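Local coordinates for F5/8 type C domain protein (Bacteroides ovatus, PDB 4ZRX) that probably acts as an alpha-L-fucosidase, hydrolysing fucosides with a TIM-barrel catalytic domain that is followed by beta-sandwich domains, one of them of F5/8 type C, at residues F404-L409 and N437-R442. Residues are numbered along the deposited sequence; the frame is centred on the assembly and turned at random.
Sequences FTVEAL and NKLRVR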
loop_
_atom_site.group_PDB
_atom_site.type_symbol
_atom_site.label_atom_id
_atom_site.label_comp_id
_atom_site.label_asym_id
_atom_site.label_seq_id
_atom_site.Cartn_x
_atom_site.Cartn_y
_atom_site.Cartn_z
ATOM N N PHE A 404 14.370 15.588 12.917
ATOM C CA PHE A 404 13.787 16.914 12.923
ATOM C C PHE A 404 12.602 16.917 13.896
ATOM O O PHE A 404 12.044 15.885 14.242
ATOM C CB PHE A 404 13.320 17.393 11.532
ATOM C CG PHE A 404 12.194 16.630 10.977
ATOM C CD1 PHE A 404 12.402 15.436 10.253
ATOM C CD2 PHE A 404 10.909 17.096 11.103
ATOM C CE1 PHE A 404 11.328 14.741 9.758
ATOM C CE2 PHE A 404 9.832 16.421 10.588
ATOM C CZ PHE A 404 10.055 15.184 9.909
ATOM N N THR A 405 12.235 18.128 14.298
ATOM C CA THR A 405 11.138 18.411 15.181
ATOM C C THR A 405 10.290 19.530 14.601
ATOM O O THR A 405 10.834 20.441 14.000
ATOM C CB THR A 405 11.696 18.860 16.560
ATOM O OG1 THR A 405 12.532 17.797 17.048
ATOM C CG2 THR A 405 10.541 19.097 17.570
ATOM N N VAL A 406 8.968 19.458 14.799
ATOM C CA VAL A 406 8.031 20.471 14.390
ATOM C C VAL A 406 7.196 20.917 15.594
ATOM O O VAL A 406 6.719 20.113 16.373
ATOM C CB VAL A 406 7.051 19.989 13.315
ATOM C CG1 VAL A 406 6.265 21.075 12.818
ATOM C CG2 VAL A 406 7.827 19.306 12.156
ATOM N N GLU A 407 7.115 22.262 15.738
ATOM C CA GLU A 407 6.364 22.908 16.789
ATOM C C GLU A 407 5.393 23.908 16.191
ATOM O O GLU A 407 5.611 24.413 15.110
ATOM C CB GLU A 407 7.324 23.612 17.752
ATOM C CG GLU A 407 8.241 22.632 18.422
ATOM C CD GLU A 407 9.464 23.277 19.028
ATOM O OE1 GLU A 407 9.821 24.447 18.708
ATOM O OE2 GLU A 407 10.094 22.596 19.831
ATOM N N ALA A 408 4.267 24.089 16.884
ATOM C CA ALA A 408 3.211 25.023 16.491
ATOM C C ALA A 408 3.002 26.017 17.596
ATOM O O ALA A 408 2.979 25.659 18.804
ATOM C CB ALA A 408 1.955 24.280 16.194
ATOM N N LEU A 409 2.956 27.290 17.212
ATOM C CA LEU A 409 2.769 28.344 18.185
ATOM C C LEU A 409 1.301 28.556 18.508
ATOM O O LEU A 409 0.540 29.181 17.689
ATOM C CB LEU A 409 3.384 29.613 17.680
ATOM C CG LEU A 409 3.338 30.768 18.658
ATOM C CD1 LEU A 409 3.938 30.417 19.974
ATOM C CD2 LEU A 409 4.055 31.986 18.056
ATOM N N ASN A 437 -0.587 29.964 15.072
ATOM C CA ASN A 437 -0.336 31.113 14.154
ATOM C C ASN A 437 1.055 31.085 13.519
ATOM O O ASN A 437 1.316 31.854 12.582
ATOM C CB ASN A 437 -0.658 32.425 14.835
ATOM C CG ASN A 437 0.328 32.771 15.963
ATOM O OD1 ASN A 437 1.487 32.999 15.718
ATOM N ND2 ASN A 437 -0.134 32.762 17.189
ATOM N N LYS A 438 1.915 30.183 13.974
ATOM C CA LYS A 438 3.186 29.943 13.395
ATOM C C LYS A 438 3.541 28.468 13.550
ATOM O O LYS A 438 3.046 27.777 14.442
ATOM C CB LYS A 438 4.271 30.784 14.049
ATOM C CG LYS A 438 4.195 32.347 13.750
ATOM C CD LYS A 438 5.309 33.052 14.463
ATOM C CE LYS A 438 5.532 34.554 14.010
ATOM N NZ LYS A 438 4.342 35.424 13.792
ATOM N N LEU A 439 4.465 28.027 12.699
ATOM C CA LEU A 439 5.056 26.728 12.789
ATOM C C LEU A 439 6.529 26.908 12.861
ATOM O O LEU A 439 7.104 27.847 12.261
ATOM C CB LEU A 439 4.665 25.983 11.514
ATOM C CG LEU A 439 4.408 24.547 11.480
ATOM C CD1 LEU A 439 3.399 23.990 12.478
ATOM C CD2 LEU A 439 4.012 24.237 10.019
ATOM N N ARG A 440 7.200 26.062 13.597
ATOM C CA ARG A 440 8.659 26.093 13.650
ATOM C C ARG A 440 9.175 24.708 13.342
ATOM O O ARG A 440 8.650 23.741 13.898
ATOM C CB ARG A 440 9.127 26.511 15.040
ATOM C CG ARG A 440 10.614 26.570 15.187
ATOM C CD ARG A 440 11.037 27.499 16.292
ATOM N NE ARG A 440 10.703 26.968 17.596
ATOM C CZ ARG A 440 10.780 27.616 18.752
ATOM N NH1 ARG A 440 11.201 28.871 18.811
ATOM N NH2 ARG A 440 10.445 26.991 19.855
ATOM N N VAL A 441 10.210 24.616 12.493
ATOM C CA VAL A 441 10.842 23.357 12.166
ATOM C C VAL A 441 12.283 23.481 12.585
ATOM O O VAL A 441 12.933 24.508 12.381
ATOM C CB VAL A 441 10.791 23.082 10.647
ATOM C CG1 VAL A 441 11.485 21.750 10.304
ATOM C CG2 VAL A 441 9.345 23.107 10.180
ATOM N N ARG A 442 12.741 22.453 13.272
ATOM C CA ARG A 442 14.111 22.348 13.720
ATOM C C ARG A 442 14.771 21.127 13.103
ATOM O O ARG A 442 14.254 20.024 13.257
ATOM C CB ARG A 442 14.148 22.231 15.251
ATOM C CG ARG A 442 15.558 22.331 15.805
ATOM C CD ARG A 442 15.559 22.297 17.354
ATOM N NE ARG A 442 14.702 23.384 17.847
ATOM C CZ ARG A 442 13.474 23.269 18.381
ATOM N NH1 ARG A 442 12.889 22.112 18.631
ATOM N NH2 ARG A 442 12.825 24.395 18.646
HETATM O O HOH W 1 14.379 19.589 18.864
#
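N437, where the chain turns a corner into the strand, gives its backbone N-H to L409 O, while its OD1 lies 3.6 Å from L409 CD2. K438 then runs beside L409, pointing the same way: K438 CB is 3.9 Å from L409 CB, and K438 O accepts from L409 N. L439 faces the other side of the sheet, where its CD1 packs 4.0 Å from A408 CB and also touches V406 CG1. At R440 the backbone pairs in both directions with E407, and the side chains form a salt bridge. R440 CG is anti to the backbone N (chi1 180°); the bend at chi3 places NE, and R440 NE and NH2 together meet E407 OE1 side-on, each at 2.9 Å, with that oxygen in the guanidinium plane. R442 completes the salt-bridge network end-on: R442 NH2 adds a third bond to E407 OE1, 3.0 Å, and R442 NH1 reaches E407 OE2 from above the carboxylate plane, 3.1 Å. Three donors on OE1 should favour an ionised E407; E375 is a second acid for R442 NH2, and a water links R442 NH1 to T405 OG1, itself bonded to D444. Strands 401-410 and 438-446 are the central pair of a four-stranded antiparallel sheet, flanked by 413-420, whose W414 makes a cation-pi contact with R440, and 374-381; L439, V406 and F404 pack against strands 388-393 and 427-431 of the facing sheet, as in a beta-sandwich.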